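Local coordinates for protein beta-hexosaminidase LpqI (Mycobacterium tuberculosis H37Rv, PDB 6GFV) that cleaves terminal beta-1,4-linked N-acetylglucosamine from peptidoglycan fragments, as a family 3 glycoside hydrolase that takes part in mycobacterial cell-wall recycling, at residues 17-22 / 311-316; 24-29 / 295-300; 181-186 / 229-234; 269-274 / 299-304. All coordinates share one frame; numbering follows the deposited sequence.

Interaction 1: residues 17-22 / 311-316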
loop_
_atom_site.group_PDB
_atom_site.type_symbol
_atom_site.label_atom_id
_atom_site.label_comp_id
_atom_site.label_asym_id
_atom_site.label_seq_id
_atom_site.Cartn_x
_atom_site.Cartn_y
_atom_site.Cartn_z
ATOM N N SER A 17 -20.181 -12.048 6.204
ATOM C CA SER A 17 -21.303 -11.238 5.752
ATOM C C SER A 17 -20.824 -10.278 4.669
ATOM O O SER A 17 -19.625 -10.073 4.531
ATOM C CB SER A 17 -21.894 -10.455 6.920
ATOM O OG SER A 17 -21.034 -9.388 7.274
ATOM N N PRO A 18 -21.747 -9.664 3.909
ATOM C CA PRO A 18 -21.234 -8.725 2.907
ATOM C C PRO A 18 -20.526 -7.514 3.520
ATOM O O PRO A 18 -19.496 -7.091 3.007
ATOM C CB PRO A 18 -22.494 -8.306 2.144
ATOM C CG PRO A 18 -23.404 -9.471 2.287
ATOM C CD PRO A 18 -23.178 -9.947 3.703
ATOM N N ARG A 19 -21.059 -6.986 4.614
ATOM C CA ARG A 19 -20.452 -5.840 5.273
ATOM C C ARG A 19 -19.030 -6.146 5.758
ATOM O O ARG A 19 -18.123 -5.342 5.571
ATOM C CB ARG A 19 -21.331 -5.383 6.438
ATOM C CG ARG A 19 -20.880 -4.108 7.116
ATOM C CD ARG A 19 -22.015 -3.516 7.946
ATOM N NE ARG A 19 -21.644 -2.273 8.611
ATOM C CZ ARG A 19 -21.971 -1.058 8.184
ATOM N NH1 ARG A 19 -22.684 -0.903 7.078
ATOM N NH2 ARG A 19 -21.584 0.009 8.869
ATOM N N ASP A 20 -18.839 -7.309 6.367
ATOM C CA ASP A 20 -17.516 -7.692 6.856
ATOM C C ASP A 20 -16.532 -7.992 5.709
ATOM O O ASP A 20 -15.342 -7.789 5.864
ATOM C CB ASP A 20 -17.605 -8.901 7.792
ATOM C CG ASP A 20 -18.071 -8.534 9.201
ATOM O OD1 ASP A 20 -18.023 -7.349 9.579
ATOM O OD2 ASP A 20 -18.480 -9.446 9.939
ATOM N N LYS A 21 -17.022 -8.478 4.572
ATOM C CA LYS A 21 -16.154 -8.645 3.400
ATOM C C LYS A 21 -15.610 -7.294 2.953
ATOM O O LYS A 21 -14.404 -7.143 2.757
ATOM C CB LYS A 21 -16.897 -9.325 2.232
ATOM C CG LYS A 21 -17.300 -10.753 2.524
ATOM C CD LYS A 21 -17.526 -11.560 1.266
ATOM C CE LYS A 21 -18.953 -11.455 0.796
ATOM N NZ LYS A 21 -19.266 -12.521 -0.199
ATOM N N LEU A 22 -16.513 -6.325 2.794
ATOM C CA LEU A 22 -16.148 -4.949 2.458
ATOM C C LEU A 22 -15.144 -4.395 3.479
ATOM O O LEU A 22 -14.145 -3.795 3.110
ATOM C CB LEU A 22 -17.402 -4.056 2.392
ATOM C CG LEU A 22 -18.476 -4.356 1.332
ATOM C CD1 LEU A 22 -19.842 -3.751 1.654
ATOM C CD2 LEU A 22 -18.018 -3.926 -0.064
ATOM N N ARG A 311 -22.109 3.382 2.199
ATOM C CA ARG A 311 -22.068 3.675 0.762
ATOM C C ARG A 311 -21.671 2.455 -0.068
ATOM O O ARG A 311 -22.225 2.216 -1.146
ATOM C CB ARG A 311 -21.104 4.827 0.485
ATOM C CG ARG A 311 -20.977 5.205 -0.983
ATOM C CD ARG A 311 -22.268 5.819 -1.489
ATOM N NE ARG A 311 -22.210 6.180 -2.899
ATOM C CZ ARG A 311 -22.597 5.386 -3.898
ATOM N NH1 ARG A 311 -23.057 4.171 -3.660
ATOM N NH2 ARG A 311 -22.511 5.801 -5.143
ATOM N N LEU A 312 -20.720 1.675 0.426
ATOM C CA LEU A 312 -20.313 0.458 -0.268
ATOM C C LEU A 312 -21.409 -0.608 -0.274
ATOM O O LEU A 312 -21.552 -1.340 -1.246
ATOM C CB LEU A 312 -19.039 -0.117 0.346
ATOM C CG LEU A 312 -17.768 0.703 0.151
ATOM C CD1 LEU A 312 -16.579 0.031 0.834
ATOM C CD2 LEU A 312 -17.471 0.925 -1.316
ATOM N N GLU A 313 -22.169 -0.716 0.808
ATOM C CA GLU A 313 -23.289 -1.643 0.814
ATOM C C GLU A 313 -24.352 -1.180 -0.182
ATOM O O GLU A 313 -24.963 -1.999 -0.860
ATOM C CB GLU A 313 -23.883 -1.786 2.218
ATOM C CG GLU A 313 -23.100 -2.727 3.117
ATOM C CD GLU A 313 -23.806 -3.012 4.430
ATOM O OE1 GLU A 313 -23.617 -2.253 5.401
ATOM O OE2 GLU A 313 -24.557 -4.005 4.490
ATOM N N GLN A 314 -24.559 0.130 -0.282
ATOM C CA GLN A 314 -25.456 0.681 -1.302
ATOM C C GLN A 314 -25.023 0.273 -2.703
ATOM O O GLN A 314 -25.844 -0.147 -3.511
ATOM C CB GLN A 314 -25.510 2.201 -1.227
ATOM C CG GLN A 314 -26.167 2.750 0.013
ATOM C CD GLN A 314 -26.004 4.249 0.122
ATOM O OE1 GLN A 314 -25.685 4.922 -0.858
ATOM N NE2 GLN A 314 -26.227 4.783 1.317
ATOM N N ALA A 315 -23.727 0.399 -2.980
ATOM C CA ALA A 315 -23.187 0.076 -4.290
ATOM C C ALA A 315 -23.418 -1.392 -4.634
ATOM O O ALA A 315 -23.631 -1.742 -5.783
ATOM C CB ALA A 315 -21.712 0.414 -4.346
ATOM N N LEU A 316 -23.389 -2.247 -3.624
ATOM C CA LEU A 316 -23.610 -3.669 -3.834
ATOM C C LEU A 316 -25.048 -3.940 -4.245
ATOM O O LEU A 316 -25.290 -4.745 -5.132
ATOM C CB LEU A 316 -23.261 -4.464 -2.570
ATOM C CG LEU A 316 -21.796 -4.842 -2.365
ATOM C CD1 LEU A 316 -21.609 -5.543 -1.023
ATOM C CD2 LEU A 316 -21.334 -5.725 -3.479
#
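Pro18, in the first turn of helix 18-23, sends CB toward the second helix, where Leu316 CD1 lies 4.3 Å away. The turn is fixed by an N-cap just before it: Ser17 OG accepts from Asp20 N at 3.2 Å. Arg19 follows, with CG anti to the backbone N (chi1 -174°) and the chain extended from CG to NE, and it makes a salt bridge with Glu313. The carboxylate oxygen OE1 sits at the edge of the guanidinium, near its plane, while the two planar groups are turned 62° apart; the modelled gap from Arg19 NH1 to Glu313 OE1 is too short to be taken at face value. Asp310 is a second acidic partner of the same NH1. In the beta/alpha barrel of this family, the helix leading into the first strand here meets helix 305-317, which follows the last one, and their local axes run at 118°. Helix 323-337 flanks the pair, with Lys21 bridged to Asp327 and Leu22 touching Val326. Leu22 also supplies the buried centre: its CD1 methyl meets Leu316 CD1 tip to tip at 3.7 Å, rests on Glu313 CG at 3.7 Å, and slides past Leu312 CB at 3.9 Å.

Interaction 2: residues 24-29 / 295-300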
loop_
_atom_site.group_PDB
_atom_site.type_symbol
_atom_site.label_atom_id
_atom_site.label_comp_id
_atom_site.label_asym_id
_atom_site.label_seq_id
_atom_site.Cartn_x
_atom_site.Cartn_y
_atom_site.Cartn_z
ATOM N N GLN A 24 -12.946 -5.858 5.243
ATOM C CA GLN A 24 -11.617 -6.436 5.022
ATOM C C GLN A 24 -10.762 -5.648 4.039
ATOM O O GLN A 24 -9.551 -5.808 4.026
ATOM C CB GLN A 24 -11.718 -7.870 4.509
ATOM C CG GLN A 24 -12.013 -8.903 5.573
ATOM C CD GLN A 24 -10.932 -8.943 6.626
ATOM O OE1 GLN A 24 -9.758 -9.109 6.305
ATOM N NE2 GLN A 24 -11.319 -8.779 7.892
ATOM N N LEU A 25 -11.388 -4.818 3.213
ATOM C CA LEU A 25 -10.675 -4.139 2.138
ATOM C C LEU A 25 -10.240 -2.726 2.526
ATOM O O LEU A 25 -9.707 -1.984 1.695
ATOM C CB LEU A 25 -11.533 -4.104 0.869
ATOM C CG LEU A 25 -12.103 -5.439 0.369
ATOM C CD1 LEU A 25 -12.887 -5.251 -0.922
ATOM C CD2 LEU A 25 -11.011 -6.488 0.186
ATOM N N LEU A 26 -10.441 -2.371 3.795
ATOM C CA LEU A 26 -10.141 -1.033 4.274
ATOM C C LEU A 26 -8.961 -1.014 5.244
ATOM O O LEU A 26 -8.887 -1.838 6.151
ATOM C CB LEU A 26 -11.369 -0.424 4.958
ATOM C CG LEU A 26 -12.747 -0.547 4.311
ATOM C CD1 LEU A 26 -13.760 0.080 5.220
ATOM C CD2 LEU A 26 -12.801 0.109 2.942
ATOM N N VAL A 27 -8.046 -0.069 5.047
ATOM C CA VAL A 27 -6.917 0.148 5.958
ATOM C C VAL A 27 -6.867 1.620 6.389
ATOM O O VAL A 27 -6.727 2.503 5.552
ATOM C CB VAL A 27 -5.571 -0.247 5.307
ATOM C CG1 VAL A 27 -4.406 0.200 6.181
ATOM C CG2 VAL A 27 -5.507 -1.753 5.070
ATOM N N VAL A 28 -7.010 1.885 7.688
ATOM C CA VAL A 28 -7.145 3.258 8.159
ATOM C C VAL A 28 -6.128 3.714 9.208
ATOM O O VAL A 28 -5.752 2.971 10.122
ATOM C CB VAL A 28 -8.558 3.512 8.730
ATOM C CG1 VAL A 28 -9.601 3.414 7.617
ATOM C CG2 VAL A 28 -8.880 2.558 9.862
ATOM N N GLY A 29 -5.690 4.957 9.061
ATOM C CA GLY A 29 -4.801 5.583 10.030
ATOM C C GLY A 29 -5.506 5.783 11.359
ATOM O O GLY A 29 -6.714 6.032 11.389
ATOM N N ASP A 295 -7.299 -3.754 -4.266
ATOM C CA ASP A 295 -7.761 -4.650 -3.200
ATOM C C ASP A 295 -7.871 -3.954 -1.822
ATOM O O ASP A 295 -8.660 -4.359 -0.976
ATOM C CB ASP A 295 -6.836 -5.863 -3.085
ATOM C CG ASP A 295 -6.635 -6.591 -4.417
ATOM O OD1 ASP A 295 -7.624 -7.126 -4.936
ATOM O OD2 ASP A 295 -5.487 -6.647 -4.912
ATOM N N ILE A 296 -7.044 -2.941 -1.609
ATOM C CA ILE A 296 -6.998 -2.205 -0.345
ATOM C C ILE A 296 -7.207 -0.730 -0.603
ATOM O O ILE A 296 -6.486 -0.125 -1.398
ATOM C CB ILE A 296 -5.649 -2.390 0.404
ATOM C CG1 ILE A 296 -5.505 -3.812 0.928
ATOM C CG2 ILE A 296 -5.526 -1.402 1.555
ATOM C CD1 ILE A 296 -6.576 -4.193 1.881
ATOM N N ALA A 297 -8.230 -0.178 0.039
ATOM C CA ALA A 297 -8.485 1.254 0.037
ATOM C C ALA A 297 -7.916 1.876 1.322
ATOM O O ALA A 297 -8.351 1.560 2.420
ATOM C CB ALA A 297 -9.959 1.537 -0.069
ATOM N N LEU A 298 -6.960 2.777 1.147
ATOM C CA LEU A 298 -6.162 3.320 2.231
ATOM C C LEU A 298 -6.436 4.804 2.473
ATOM O O LEU A 298 -6.484 5.586 1.525
ATOM C CB LEU A 298 -4.684 3.118 1.910
ATOM C CG LEU A 298 -3.643 3.723 2.846
ATOM C CD1 LEU A 298 -3.528 2.888 4.102
ATOM C CD2 LEU A 298 -2.302 3.828 2.157
ATOM N N TRP A 299 -6.616 5.180 3.740
ATOM C CA TRP A 299 -6.641 6.590 4.140
ATOM C C TRP A 299 -6.306 6.728 5.637
ATOM O O TRP A 299 -6.138 5.729 6.332
ATOM C CB TRP A 299 -7.984 7.267 3.776
ATOM C CG TRP A 299 -9.219 7.007 4.617
ATOM C CD1 TRP A 299 -9.772 7.849 5.545
ATOM C CD2 TRP A 299 -10.094 5.865 4.554
ATOM N NE1 TRP A 299 -10.916 7.296 6.074
ATOM C CE2 TRP A 299 -11.128 6.077 5.494
ATOM C CE3 TRP A 299 -10.090 4.685 3.815
ATOM C CZ2 TRP A 299 -12.148 5.151 5.699
ATOM C CZ3 TRP A 299 -11.093 3.763 4.036
ATOM C CH2 TRP A 299 -12.111 4.003 4.964
ATOM N N VAL A 300 -6.186 7.959 6.121
ATOM C CA VAL A 300 -5.437 8.192 7.362
ATOM C C VAL A 300 -6.242 8.545 8.609
ATOM O O VAL A 300 -5.662 8.940 9.607
ATOM C CB VAL A 300 -4.390 9.309 7.163
ATOM C CG1 VAL A 300 -3.422 8.938 6.049
ATOM C CG2 VAL A 300 -5.061 10.660 6.887
#
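Trp299 places CG between its backbone N and carbonyl carbon (chi1 77°), folding the indole back across the sheet toward Val28, while Val28 sets CG1 anti to its own carbonyl carbon (chi1 -66°). The two side chains point the same way, side by side, and the methyl CG1 of Val28 stands over the indole as a CH-pi contact, 3.6 Å from the centroid of the Trp299 six-membered ring and only 9° off its normal. Leu26 CD2 reaches the rim of the same ring instead, near its plane, at 4.2 Å from Trp299 CZ3. Between the backbones, parallel pairing runs through Leu25 O with Ala297 N (2.9 Å), Val27 N with Ala297 O, Val27 O with Trp299 N, and Gly29 N with Trp299 O (2.9 Å). This is the seam of the TIM barrel: strand 26-29 is the first of the eight and strand 297-299 the last, so their bonds close the cylinder. Leu26, Val28, Ala297 and Trp299 face the surrounding helices, among them 282-292 and 305-317. On the other face, Val27 CG1 meets Leu298 CD1 at 3.5 Å, and Leu298 lies near Asp268, the nucleophile by similarity. At the start of the pairing, Leu25 CD2 presses within 3.4 Å of Asp295 O, a buried carbonyl oxygen without a polar partner in the model; the Asp295 carboxylate is held by Arg251, Arg332 and Ser329.

Interaction 3: residues 181-186 / 229-234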
loop_
_atom_site.group_PDB
_atom_site.type_symbol
_atom_site.label_atom_id
_atom_site.label_comp_id
_atom_site.label_asym_id
_atom_site.label_seq_id
_atom_site.Cartn_x
_atom_site.Cartn_y
_atom_site.Cartn_z
ATOM N N HIS A 181 5.467 4.658 -6.721
ATOM C CA HIS A 181 4.022 4.743 -6.933
ATOM C C HIS A 181 3.657 4.444 -8.409
ATOM O O HIS A 181 3.939 5.255 -9.291
ATOM C CB HIS A 181 3.502 6.146 -6.577
ATOM C CG HIS A 181 3.995 6.674 -5.263
ATOM N ND1 HIS A 181 5.301 7.054 -5.047
ATOM C CD2 HIS A 181 3.348 6.886 -4.097
ATOM C CE1 HIS A 181 5.439 7.464 -3.800
ATOM N NE2 HIS A 181 4.270 7.364 -3.201
ATOM N N PHE A 182 3.025 3.314 -8.674
ATOM C CA PHE A 182 2.700 2.898 -10.048
ATOM C C PHE A 182 1.762 3.902 -10.758
ATOM O O PHE A 182 0.782 4.352 -10.174
ATOM C CB PHE A 182 2.074 1.491 -9.995
ATOM C CG PHE A 182 1.832 0.845 -11.350
ATOM C CD1 PHE A 182 0.644 1.039 -12.025
ATOM C CD2 PHE A 182 2.766 -0.008 -11.902
ATOM C CE1 PHE A 182 0.408 0.420 -13.256
ATOM C CE2 PHE A 182 2.539 -0.620 -13.133
ATOM C CZ PHE A 182 1.361 -0.398 -13.806
ATOM N N PRO A 183 2.039 4.226 -12.037
ATOM C CA PRO A 183 3.099 3.701 -12.899
ATOM C C PRO A 183 4.294 4.625 -13.031
ATOM O O PRO A 183 4.955 4.588 -14.059
ATOM C CB PRO A 183 2.395 3.572 -14.240
ATOM C CG PRO A 183 1.519 4.796 -14.270
ATOM C CD PRO A 183 1.066 5.004 -12.829
ATOM N N GLY A 184 4.560 5.452 -12.027
ATOM C CA GLY A 184 5.781 6.234 -12.017
ATOM C C GLY A 184 5.563 7.689 -11.669
ATOM O O GLY A 184 4.984 8.427 -12.453
ATOM N N HIS A 185 6.027 8.082 -10.483
ATOM C CA HIS A 185 5.880 9.443 -9.953
ATOM C C HIS A 185 7.106 10.319 -10.184
ATOM O O HIS A 185 7.061 11.513 -9.962
ATOM C CB HIS A 185 5.612 9.381 -8.433
ATOM C CG HIS A 185 4.821 10.527 -7.891
ATOM N ND1 HIS A 185 5.109 11.845 -8.179
ATOM C CD2 HIS A 185 3.748 10.547 -7.066
ATOM C CE1 HIS A 185 4.253 12.625 -7.545
ATOM N NE2 HIS A 185 3.418 11.862 -6.861
ATOM N N GLY A 186 8.214 9.706 -10.573
ATOM C CA GLY A 186 9.492 10.394 -10.623
ATOM C C GLY A 186 9.569 11.651 -11.471
ATOM O O GLY A 186 10.255 12.610 -11.108
ATOM N N LEU A 229 -2.061 9.595 -10.138
ATOM C CA LEU A 229 -1.319 10.096 -11.281
ATOM C C LEU A 229 -2.117 10.029 -12.586
ATOM O O LEU A 229 -2.551 8.957 -12.988
ATOM C CB LEU A 229 -0.025 9.297 -11.436
ATOM C CG LEU A 229 0.999 9.350 -10.307
ATOM C CD1 LEU A 229 2.049 8.290 -10.488
ATOM C CD2 LEU A 229 1.645 10.725 -10.240
ATOM N N GLN A 230 -2.299 11.178 -13.229
ATOM C CA GLN A 230 -2.920 11.254 -14.543
ATOM C C GLN A 230 -1.894 10.886 -15.619
ATOM O O GLN A 230 -0.801 11.429 -15.668
ATOM C CB GLN A 230 -3.499 12.651 -14.777
ATOM C CG GLN A 230 -4.614 13.043 -13.828
ATOM C CD GLN A 230 -4.923 14.525 -13.870
ATOM O OE1 GLN A 230 -5.136 15.099 -14.938
ATOM N NE2 GLN A 230 -4.923 15.159 -12.712
ATOM N N VAL A 231 -2.245 9.934 -16.469
ATOM C CA VAL A 231 -1.294 9.400 -17.434
ATOM C C VAL A 231 -1.817 9.517 -18.871
ATOM O O VAL A 231 -2.777 8.847 -19.242
ATOM C CB VAL A 231 -0.985 7.931 -17.128
ATOM C CG1 VAL A 231 0.051 7.387 -18.109
ATOM C CG2 VAL A 231 -0.542 7.756 -15.660
ATOM N N PRO A 232 -1.186 10.380 -19.679
ATOM C CA PRO A 232 -1.590 10.566 -21.083
ATOM C C PRO A 232 -1.463 9.275 -21.899
ATOM O O PRO A 232 -0.409 8.650 -21.920
ATOM C CB PRO A 232 -0.626 11.651 -21.586
ATOM C CG PRO A 232 -0.132 12.341 -20.316
ATOM C CD PRO A 232 -0.080 11.274 -19.292
ATOM N N GLY A 233 -2.558 8.864 -22.528
ATOM C CA GLY A 233 -2.602 7.610 -23.258
ATOM C C GLY A 233 -3.144 6.425 -22.471
ATOM O O GLY A 233 -3.316 5.353 -23.032
ATOM N N LEU A 234 -3.412 6.618 -21.179
ATOM C CA LEU A 234 -3.905 5.543 -20.316
ATOM C C LEU A 234 -5.148 5.898 -19.486
ATOM O O LEU A 234 -6.117 5.152 -19.500
ATOM C CB LEU A 234 -2.793 5.071 -19.370
ATOM C CG LEU A 234 -3.076 3.890 -18.441
ATOM C CD1 LEU A 234 -3.294 2.576 -19.202
ATOM C CD2 LEU A 234 -1.945 3.731 -17.435
#
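His181 O accepts from Gly184 N at 2.8 Å, a bond that draws residues 181-184 into a compact turn, and Leu229 packs its CD1 methyl against this polar backbone, 3.8 Å from His181 O. The same methyl lies 3.5 Å from Gly184 O. Cis peptide bonds precede both His181 and Pro183, where the chain turns a corner at the end of strand 176-182. Leu229 holds CG anti to its carbonyl carbon (chi1 -62°), from where its methyls divide between the turn and the imidazole of His185. CD2 stands above that ring in a CH-pi contact, 3.9 Å from the centroid and 11° off the normal. Beyond it, Pro183 CG and Val231 CG2 meet tip to tip at 3.9 Å, with Leu205 of helix 202-206 touching both residues. Residues 181-186, with Lys180 before them, spell the Lys-His-Phe-Pro-Gly-His-Gly motif of the beta-N-acetylglucosaminidases of family 3. His181, which by similarity binds substrate, turns the end of its side chain away from Leu229 and toward Asp268. An apolar methyl on the imidazole face does not compete for the ring nitrogens, and His185 NE2 is hydrogen-bonded to Ser192, next to His193, the proton donor/acceptor by similarity.

Interaction 4: residues 269-274 / 299-304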
loop_
_atom_site.group_PDB
_atom_site.type_symbol
_atom_site.label_atom_id
_atom_site.label_comp_id
_atom_site.label_asym_id
_atom_site.label_seq_id
_atom_site.Cartn_x
_atom_site.Cartn_y
_atom_site.Cartn_z
ATOM N N ASP A 269 -2.971 7.262 -0.277
ATOM C CA ASP A 269 -3.859 7.872 0.728
ATOM C C ASP A 269 -4.979 8.721 0.129
ATOM O O ASP A 269 -4.724 9.753 -0.476
ATOM C CB ASP A 269 -3.016 8.718 1.706
ATOM C CG ASP A 269 -3.860 9.638 2.602
ATOM O OD1 ASP A 269 -4.985 9.271 2.987
ATOM O OD2 ASP A 269 -3.386 10.742 2.931
ATOM N N LEU A 270 -6.219 8.289 0.342
ATOM C CA LEU A 270 -7.408 8.877 -0.289
ATOM C C LEU A 270 -7.984 10.103 0.417
ATOM O O LEU A 270 -8.810 10.830 -0.149
ATOM C CB LEU A 270 -8.517 7.819 -0.394
ATOM C CG LEU A 270 -8.160 6.561 -1.194
ATOM C CD1 LEU A 270 -9.137 5.433 -0.962
ATOM C CD2 LEU A 270 -8.069 6.880 -2.685
ATOM N N SER A 271 -7.587 10.327 1.663
ATOM C CA SER A 271 -8.247 11.360 2.426
ATOM C C SER A 271 -7.347 12.570 2.545
ATOM O O SER A 271 -7.751 13.685 2.244
ATOM C CB SER A 271 -8.656 10.842 3.812
ATOM O OG SER A 271 -7.527 10.584 4.608
ATOM N N GLY A 272 -6.109 12.330 2.951
ATOM C CA GLY A 272 -5.178 13.403 3.226
ATOM C C GLY A 272 -4.514 14.019 2.014
ATOM O O GLY A 272 -3.691 14.905 2.166
ATOM N N MET A 273 -4.860 13.581 0.809
ATOM C CA MET A 273 -4.160 14.108 -0.358
ATOM C C MET A 273 -5.094 14.848 -1.291
ATOM O O MET A 273 -6.092 14.293 -1.756
ATOM C CB MET A 273 -3.439 12.988 -1.105
ATOM C CG MET A 273 -2.341 12.354 -0.273
ATOM S SD MET A 273 -1.450 11.032 -1.107
ATOM C CE MET A 273 -0.291 11.974 -2.080
ATOM N N ALA A 274 -4.746 16.105 -1.564
ATOM C CA ALA A 274 -5.594 17.009 -2.334
ATOM C C ALA A 274 -5.858 16.538 -3.760
ATOM O O ALA A 274 -6.861 16.919 -4.353
ATOM C CB ALA A 274 -4.986 18.393 -2.364
ATOM N N TRP A 299 -6.616 5.180 3.740
ATOM C CA TRP A 299 -6.641 6.590 4.140
ATOM C C TRP A 299 -6.306 6.728 5.637
ATOM O O TRP A 299 -6.138 5.729 6.332
ATOM C CB TRP A 299 -7.984 7.267 3.776
ATOM C CG TRP A 299 -9.219 7.007 4.617
ATOM C CD1 TRP A 299 -9.772 7.849 5.545
ATOM C CD2 TRP A 299 -10.094 5.865 4.554
ATOM N NE1 TRP A 299 -10.916 7.296 6.074
ATOM C CE2 TRP A 299 -11.128 6.077 5.494
ATOM C CE3 TRP A 299 -10.090 4.685 3.815
ATOM C CZ2 TRP A 299 -12.148 5.151 5.699
ATOM C CZ3 TRP A 299 -11.093 3.763 4.036
ATOM C CH2 TRP A 299 -12.111 4.003 4.964
ATOM N N VAL A 300 -6.186 7.959 6.121
ATOM C CA VAL A 300 -5.437 8.192 7.362
ATOM C C VAL A 300 -6.242 8.545 8.609
ATOM O O VAL A 300 -5.662 8.940 9.607
ATOM C CB VAL A 300 -4.390 9.309 7.163
ATOM C CG1 VAL A 300 -3.422 8.938 6.049
ATOM C CG2 VAL A 300 -5.061 10.660 6.887
ATOM N N THR A 301 -7.557 8.381 8.569
ATOM C CA THR A 301 -8.406 8.665 9.727
ATOM C C THR A 301 -9.501 7.622 9.830
ATOM O O THR A 301 -9.866 7.013 8.825
ATOM C CB THR A 301 -9.079 10.060 9.644
ATOM O OG1 THR A 301 -9.713 10.197 8.372
ATOM C CG2 THR A 301 -8.076 11.180 9.822
ATOM N N THR A 302 -10.058 7.448 11.026
ATOM C CA THR A 302 -11.074 6.422 11.250
ATOM C C THR A 302 -12.517 6.910 11.126
ATOM O O THR A 302 -13.418 6.116 10.930
ATOM C CB THR A 302 -10.942 5.783 12.657
ATOM O OG1 THR A 302 -11.092 6.789 13.664
ATOM C CG2 THR A 302 -9.603 5.110 12.822
ATOM N N LYS A 303 -12.741 8.210 11.277
ATOM C CA LYS A 303 -14.108 8.707 11.459
ATOM C C LYS A 303 -15.036 8.435 10.275
ATOM O O LYS A 303 -16.242 8.368 10.446
ATOM C CB LYS A 303 -14.097 10.210 11.766
ATOM C CG LYS A 303 -13.705 11.093 10.604
ATOM C CD LYS A 303 -13.621 12.549 11.019
ATOM C CE LYS A 303 -13.161 13.404 9.860
ATOM N NZ LYS A 303 -11.732 13.155 9.530
ATOM N N GLU A 304 -14.469 8.243 9.088
ATOM C CA GLU A 304 -15.274 8.075 7.883
ATOM C C GLU A 304 -15.806 6.657 7.690
ATOM O O GLU A 304 -16.648 6.434 6.829
ATOM C CB GLU A 304 -14.467 8.483 6.652
ATOM C CG GLU A 304 -14.036 9.937 6.636
ATOM C CD GLU A 304 -12.762 10.192 7.417
ATOM O OE1 GLU A 304 -12.289 9.274 8.108
ATOM O OE2 GLU A 304 -12.233 11.315 7.341
HETATM O O HOH W 1 -8.434 12.424 6.560
#
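The indole of Trp299 has Ser271 OG near its edge, in the ring plane, while Ser271 CB comes in obliquely to 3.6 Å from Trp299 CD1. Farther along, Trp299 NE1 donates to Glu304 OE1 at 3.2 Å, the oxygen lying 3° out of the indole plane but the bond arriving from above the carboxylate. Thr301 OG1 grips that oxygen too, on its syn side and at 2.7 Å, and Lys303 NZ forms a salt bridge with Glu304 OE2. Two donors on one oxygen and an ammonium on the other would be expected to favour the charged form of Glu304. The carboxylate of Asp269 organises its own loop, 269-274. Its OD1 accepts from Ser271 N at 3.1 Å, an Asx turn, with the donor above the carboxylate plane (56° out of it) and a weak bond from Gly272 N added. With CG anti to the backbone N (chi1 167°), the group also reaches across to Val300, whose CG1 lies 3.5 Å from Asp269 OD1. A water joins the two loops: it is 2.8 Å from Ser271 OG and donates to Thr301 OG1. The Asp269 side chain is about 4 Å from that of Asp268, the nucleophile by similarity, which puts this packing beside the probable catalytic pocket. Both loops leave the C-terminal ends of barrel strands, 265-267 and 297-299, the rim where TIM-barrel enzymes carry their active sites. Leu270 and Ser271 rest on Val286 and Val282 of helix 282-292, and Trp299 touches both valines as well as Val305 and Val308 of helix 305-317.

Interactions 1, 2 and 4 are linked through the chain. Helix 18-23 runs into strand 26-29, and strand 297-299 leads through the loop of interaction 4 to helix 305-317; the centres of interactions 1 and 2 are about 14 Å apart. Interactions 2 and 4 share Trp299 and Val300, with centres about 9 Å apart, and a probable hydrogen bond joins Leu270 N to Leu298 O at 3.0 Å. Interaction 3 lies farther round the barrel, its centre about 21 Å from those of interactions 2 and 4, though its nearest atoms come within about 6 Å of interaction 4. His181 and Asp269 both flank Asp268, whereas interaction 1 is remote from the annotated sites.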